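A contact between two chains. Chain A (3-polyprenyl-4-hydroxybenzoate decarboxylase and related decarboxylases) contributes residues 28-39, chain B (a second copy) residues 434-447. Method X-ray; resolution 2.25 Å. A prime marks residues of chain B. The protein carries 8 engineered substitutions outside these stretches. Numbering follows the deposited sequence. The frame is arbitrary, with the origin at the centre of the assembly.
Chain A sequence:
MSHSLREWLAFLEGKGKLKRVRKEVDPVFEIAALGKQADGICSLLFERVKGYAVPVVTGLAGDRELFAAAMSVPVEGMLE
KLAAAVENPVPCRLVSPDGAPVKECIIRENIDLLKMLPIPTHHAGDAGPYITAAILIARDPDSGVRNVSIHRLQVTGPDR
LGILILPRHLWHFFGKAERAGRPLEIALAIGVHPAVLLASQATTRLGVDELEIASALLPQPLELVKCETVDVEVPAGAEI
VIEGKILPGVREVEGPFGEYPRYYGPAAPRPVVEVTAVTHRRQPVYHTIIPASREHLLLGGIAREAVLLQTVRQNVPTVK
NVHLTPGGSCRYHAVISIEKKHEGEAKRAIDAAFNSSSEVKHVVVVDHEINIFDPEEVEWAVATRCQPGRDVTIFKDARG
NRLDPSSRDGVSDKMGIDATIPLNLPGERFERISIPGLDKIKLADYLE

Chain A (28-39) VFEIAALGKQAD
Chain B (434-447) SIPGLDKIKLADYL

A short helix of chain A, beginning at Glu30 with Phe29 at its N-cap position, lies in the curve of an irregular C-terminal segment of chain B, and together they bury 749 Å². The chain B segment enters extended at Ile435′ (phi/psi -119/119), bends through a type II beta turn from Ile435′ to Leu438′, takes helical angles over 438-440, extends again at Ile441′ and Lys442′ (-125/138 and -121/129), and returns to helical angles at 443-445. Its course follows the helix surface: Ala33 CA lies 5.2 Å from Leu438′ CA, and Leu34 CA 5.6 Å from Leu443′ CA.

At the first end, Ile435′ (m, t) points toward the helix and fills the shallow hollow left by small side chains. Its CG2 lies 3.4 Å from Phe29 O, 4.0 Å from Ala32 CB and 3.8 Å from Ala33 CB, while its CD1 reaches to 4.1 Å from Lys36 CB, beyond which the lysine is not modelled. The two alanine methyls let the isoleucine approach the helix backbone closely. Beside it, Phe29 (phi/psi 70/-37, chi1 m) turns a ring face to Pro436′, whose CD sits 3.9 Å from the Phe29 ring centroid and 17° off the normal. Gly437′ follows at 90/-7, where a CB would be jammed against the preceding carbonyl oxygen.

Leu34 is the central bump, covered over 88 Å². Its CA-to-CB bond points sideways, but the m, t rotamer carries the branched end into chain B. Leu34 CD2 packs 3.4 Å from Ile441′ CG2 and 3.9 Å from Leu443′ CA, and Leu34 CD1 stands over a face of Tyr446′, 4.0 Å from its ring centroid and 15° off the normal. Ile441′ (m, m) and Tyr446′ (chi1 m, chi2 78°) both direct CB toward the helix and form much of this hollow.

The polar anchor is Gln37 (m, t, chi3 36°), whose amide bridges the extended backbone around Lys442′. Gln37 NE2 donates to Ile441′ O at 2.8 Å, and Gln37 OE1 accepts from Leu443′ N at 2.7 Å, with N-H...acceptor angles of 145° and 146°. A primary amide suits this place because it offers donor and acceptor side by side. Lys442′ meanwhile points CB away, and its NZ makes a weak bond to Asp439′ O at 3.3 Å. Leucines border the amide: Leu438′ CD2, poorly ordered, lies 3.7 Å from Gln37 NE2, and Leu443′ (t, p) extends CD2 to 3.9 Å from the buried Ala38 CB.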

# COMPACT_ATOMS: atom_id res chain seq x y z
N VAL A 28 -28.69 15.24 -1.09
CA VAL A 28 -27.93 15.68 -2.25
C VAL A 28 -26.51 15.98 -1.79
O VAL A 28 -26.27 16.95 -1.08
CB VAL A 28 -28.59 16.90 -2.95
CG1 VAL A 28 -27.78 17.37 -4.18
CG2 VAL A 28 -30.04 16.58 -3.33
N PHE A 29 -25.59 15.06 -2.14
CA PHE A 29 -24.12 15.16 -1.88
C PHE A 29 -23.60 15.03 -0.45
O PHE A 29 -22.53 14.47 -0.24
CB PHE A 29 -23.50 16.40 -2.50
CG PHE A 29 -23.89 16.63 -3.93
CD1 PHE A 29 -23.82 15.60 -4.86
CD2 PHE A 29 -24.28 17.91 -4.37
CE1 PHE A 29 -24.17 15.83 -6.19
CE2 PHE A 29 -24.64 18.13 -5.70
CZ PHE A 29 -24.58 17.09 -6.61
N GLU A 30 -24.31 15.56 0.53
CA GLU A 30 -23.71 15.59 1.86
C GLU A 30 -23.62 14.22 2.52
O GLU A 30 -22.67 13.97 3.25
CB GLU A 30 -24.44 16.54 2.81
CG GLU A 30 -24.29 18.00 2.43
CD GLU A 30 -24.81 18.95 3.50
OE1 GLU A 30 -25.60 18.52 4.37
OE2 GLU A 30 -24.47 20.15 3.43
N ILE A 31 -24.60 13.36 2.30
CA ILE A 31 -24.54 12.00 2.86
C ILE A 31 -23.31 11.29 2.33
O ILE A 31 -22.58 10.66 3.11
CB ILE A 31 -25.81 11.17 2.58
CG1 ILE A 31 -26.94 11.67 3.49
CG2 ILE A 31 -25.54 9.66 2.82
CD1 ILE A 31 -28.27 11.04 3.21
N ALA A 32 -23.04 11.45 1.03
CA ALA A 32 -21.91 10.76 0.42
C ALA A 32 -20.63 11.33 0.93
O ALA A 32 -19.67 10.61 1.19
CB ALA A 32 -21.95 10.85 -1.10
N ALA A 33 -20.58 12.65 1.04
CA ALA A 33 -19.39 13.33 1.51
C ALA A 33 -19.05 12.99 2.96
O ALA A 33 -17.91 12.73 3.29
CB ALA A 33 -19.58 14.83 1.36
N LEU A 34 -20.04 12.97 3.82
CA LEU A 34 -19.79 12.54 5.19
C LEU A 34 -19.49 11.06 5.25
O LEU A 34 -18.58 10.61 5.98
CB LEU A 34 -20.97 12.87 6.07
CG LEU A 34 -21.16 14.39 6.19
CD1 LEU A 34 -22.37 14.72 7.06
CD2 LEU A 34 -19.92 15.11 6.75
N GLY A 35 -20.21 10.28 4.45
CA GLY A 35 -19.93 8.83 4.37
C GLY A 35 -18.53 8.46 3.94
O GLY A 35 -17.98 7.47 4.43
N LYS A 36 -17.96 9.24 3.02
CA LYS A 36 -16.61 9.01 2.52
C LYS A 36 -15.57 9.23 3.63
O LYS A 36 -14.56 8.54 3.64
CB LYS A 36 -16.28 9.88 1.30
N GLN A 37 -15.81 10.14 4.55
CA GLN A 37 -14.87 10.35 5.65
C GLN A 37 -14.93 9.23 6.67
O GLN A 37 -14.00 9.07 7.43
CB GLN A 37 -15.10 11.68 6.35
CG GLN A 37 -14.83 12.87 5.44
CD GLN A 37 -15.38 14.18 6.00
OE1 GLN A 37 -15.38 14.43 7.21
NE2 GLN A 37 -15.86 15.02 5.10
N ALA A 38 -16.02 8.47 6.71
CA ALA A 38 -16.11 7.33 7.63
C ALA A 38 -15.74 6.01 6.97
O ALA A 38 -15.69 4.99 7.62
CB ALA A 38 -17.49 7.27 8.21
N ASP A 39 -15.43 6.04 5.67
CA ASP A 39 -15.25 4.83 4.84
C ASP A 39 -14.19 3.97 5.48
O ASP A 39 -13.10 4.43 5.74
CB ASP A 39 -14.84 5.26 3.41
CG ASP A 39 -14.77 4.12 2.39
OD1 ASP A 39 -15.45 3.06 2.51
OD2 ASP A 39 -14.00 4.32 1.40
N SER B 434 -16.02 12.61 -8.11
CA SER B 434 -15.89 13.38 -6.88
C SER B 434 -17.27 13.77 -6.33
O SER B 434 -18.30 13.65 -7.03
CB SER B 434 -15.01 14.64 -7.10
OG SER B 434 -15.55 15.50 -8.09
N ILE B 435 -17.26 14.24 -5.08
CA ILE B 435 -18.45 14.61 -4.33
C ILE B 435 -18.31 16.11 -3.99
O ILE B 435 -17.33 16.47 -3.36
CB ILE B 435 -18.54 13.78 -3.01
CG1 ILE B 435 -18.36 12.25 -3.29
CG2 ILE B 435 -19.88 14.01 -2.33
CD1 ILE B 435 -17.90 11.41 -2.10
N PRO B 436 -19.24 16.99 -4.46
CA PRO B 436 -19.18 18.41 -4.03
C PRO B 436 -19.36 18.62 -2.51
O PRO B 436 -20.15 17.91 -1.85
CB PRO B 436 -20.31 19.09 -4.85
CG PRO B 436 -20.54 18.18 -6.01
CD PRO B 436 -20.30 16.79 -5.47
N GLY B 437 -18.60 19.58 -1.97
CA GLY B 437 -18.58 19.87 -0.54
C GLY B 437 -17.56 19.10 0.31
O GLY B 437 -17.39 19.43 1.46
N LEU B 438 -16.85 18.10 -0.25
CA LEU B 438 -16.00 17.17 0.53
C LEU B 438 -14.77 17.82 1.19
O LEU B 438 -14.36 17.37 2.27
CB LEU B 438 -15.57 15.97 -0.35
CG LEU B 438 -14.86 14.67 0.10
CD1 LEU B 438 -13.47 14.47 -0.56
CD2 LEU B 438 -14.79 14.43 1.62
N ASP B 439 -14.17 18.83 0.56
CA ASP B 439 -13.16 19.68 1.22
C ASP B 439 -13.85 20.56 2.29
O ASP B 439 -13.37 20.70 3.41
CB ASP B 439 -12.42 20.54 0.19
N LYS B 440 -15.01 21.08 1.94
CA LYS B 440 -15.74 22.06 2.74
C LYS B 440 -16.33 21.54 4.07
O LYS B 440 -16.60 22.35 4.97
CB LYS B 440 -16.87 22.72 1.91
CG LYS B 440 -16.49 23.28 0.54
CD LYS B 440 -17.72 23.63 -0.28
CE LYS B 440 -17.39 23.69 -1.77
NZ LYS B 440 -18.53 24.13 -2.61
N ILE B 441 -16.55 20.22 4.21
CA ILE B 441 -17.40 19.65 5.28
C ILE B 441 -16.63 18.62 6.10
O ILE B 441 -15.92 17.79 5.55
CB ILE B 441 -18.68 19.03 4.64
CG1 ILE B 441 -19.54 20.11 3.96
CG2 ILE B 441 -19.55 18.30 5.63
CD1 ILE B 441 -19.94 21.33 4.80
N LYS B 442 -16.81 18.66 7.42
CA LYS B 442 -16.07 17.79 8.35
C LYS B 442 -17.04 16.94 9.16
O LYS B 442 -17.99 17.44 9.76
CB LYS B 442 -15.21 18.63 9.31
CG LYS B 442 -14.05 19.38 8.68
CD LYS B 442 -12.83 18.49 8.40
CE LYS B 442 -11.88 19.14 7.39
NZ LYS B 442 -12.28 18.93 5.96
N LEU B 443 -16.79 15.63 9.18
CA LEU B 443 -17.64 14.68 9.89
C LEU B 443 -17.75 14.98 11.37
O LEU B 443 -18.83 14.84 11.94
CB LEU B 443 -17.08 13.26 9.70
CG LEU B 443 -17.83 12.08 10.34
CD1 LEU B 443 -19.30 12.04 9.92
CD2 LEU B 443 -17.12 10.78 9.98
N ALA B 444 -16.63 15.41 11.99
CA ALA B 444 -16.61 15.85 13.41
C ALA B 444 -17.67 16.88 13.78
O ALA B 444 -18.30 16.74 14.81
CB ALA B 444 -15.23 16.35 13.80
N ASP B 445 -17.92 17.86 12.91
CA ASP B 445 -18.98 18.91 13.14
C ASP B 445 -20.43 18.45 13.07
O ASP B 445 -21.32 19.24 13.38
CB ASP B 445 -18.85 20.09 12.17
CG ASP B 445 -17.45 20.71 12.14
OD1 ASP B 445 -16.73 20.60 13.17
OD2 ASP B 445 -17.08 21.31 11.09
N TYR B 446 -20.68 17.20 12.63
CA TYR B 446 -22.05 16.67 12.50
C TYR B 446 -22.48 15.66 13.54
O TYR B 446 -23.70 15.48 13.75
CB TYR B 446 -22.27 16.08 11.10
CG TYR B 446 -22.43 17.12 10.05
CD1 TYR B 446 -21.33 17.77 9.57
CD2 TYR B 446 -23.69 17.51 9.59
CE1 TYR B 446 -21.45 18.74 8.59
CE2 TYR B 446 -23.82 18.50 8.62
CZ TYR B 446 -22.68 19.10 8.11
OH TYR B 446 -22.76 20.09 7.16
N LEU B 447 -21.52 15.03 14.21
CA LEU B 447 -21.78 13.88 15.09
C LEU B 447 -22.66 14.07 16.35
O LEU B 447 -23.87 13.77 16.38
CB LEU B 447 -20.43 13.30 15.55
CG LEU B 447 -19.49 12.68 14.49
CD1 LEU B 447 -18.26 12.01 15.09
CD2 LEU B 447 -20.22 11.70 13.57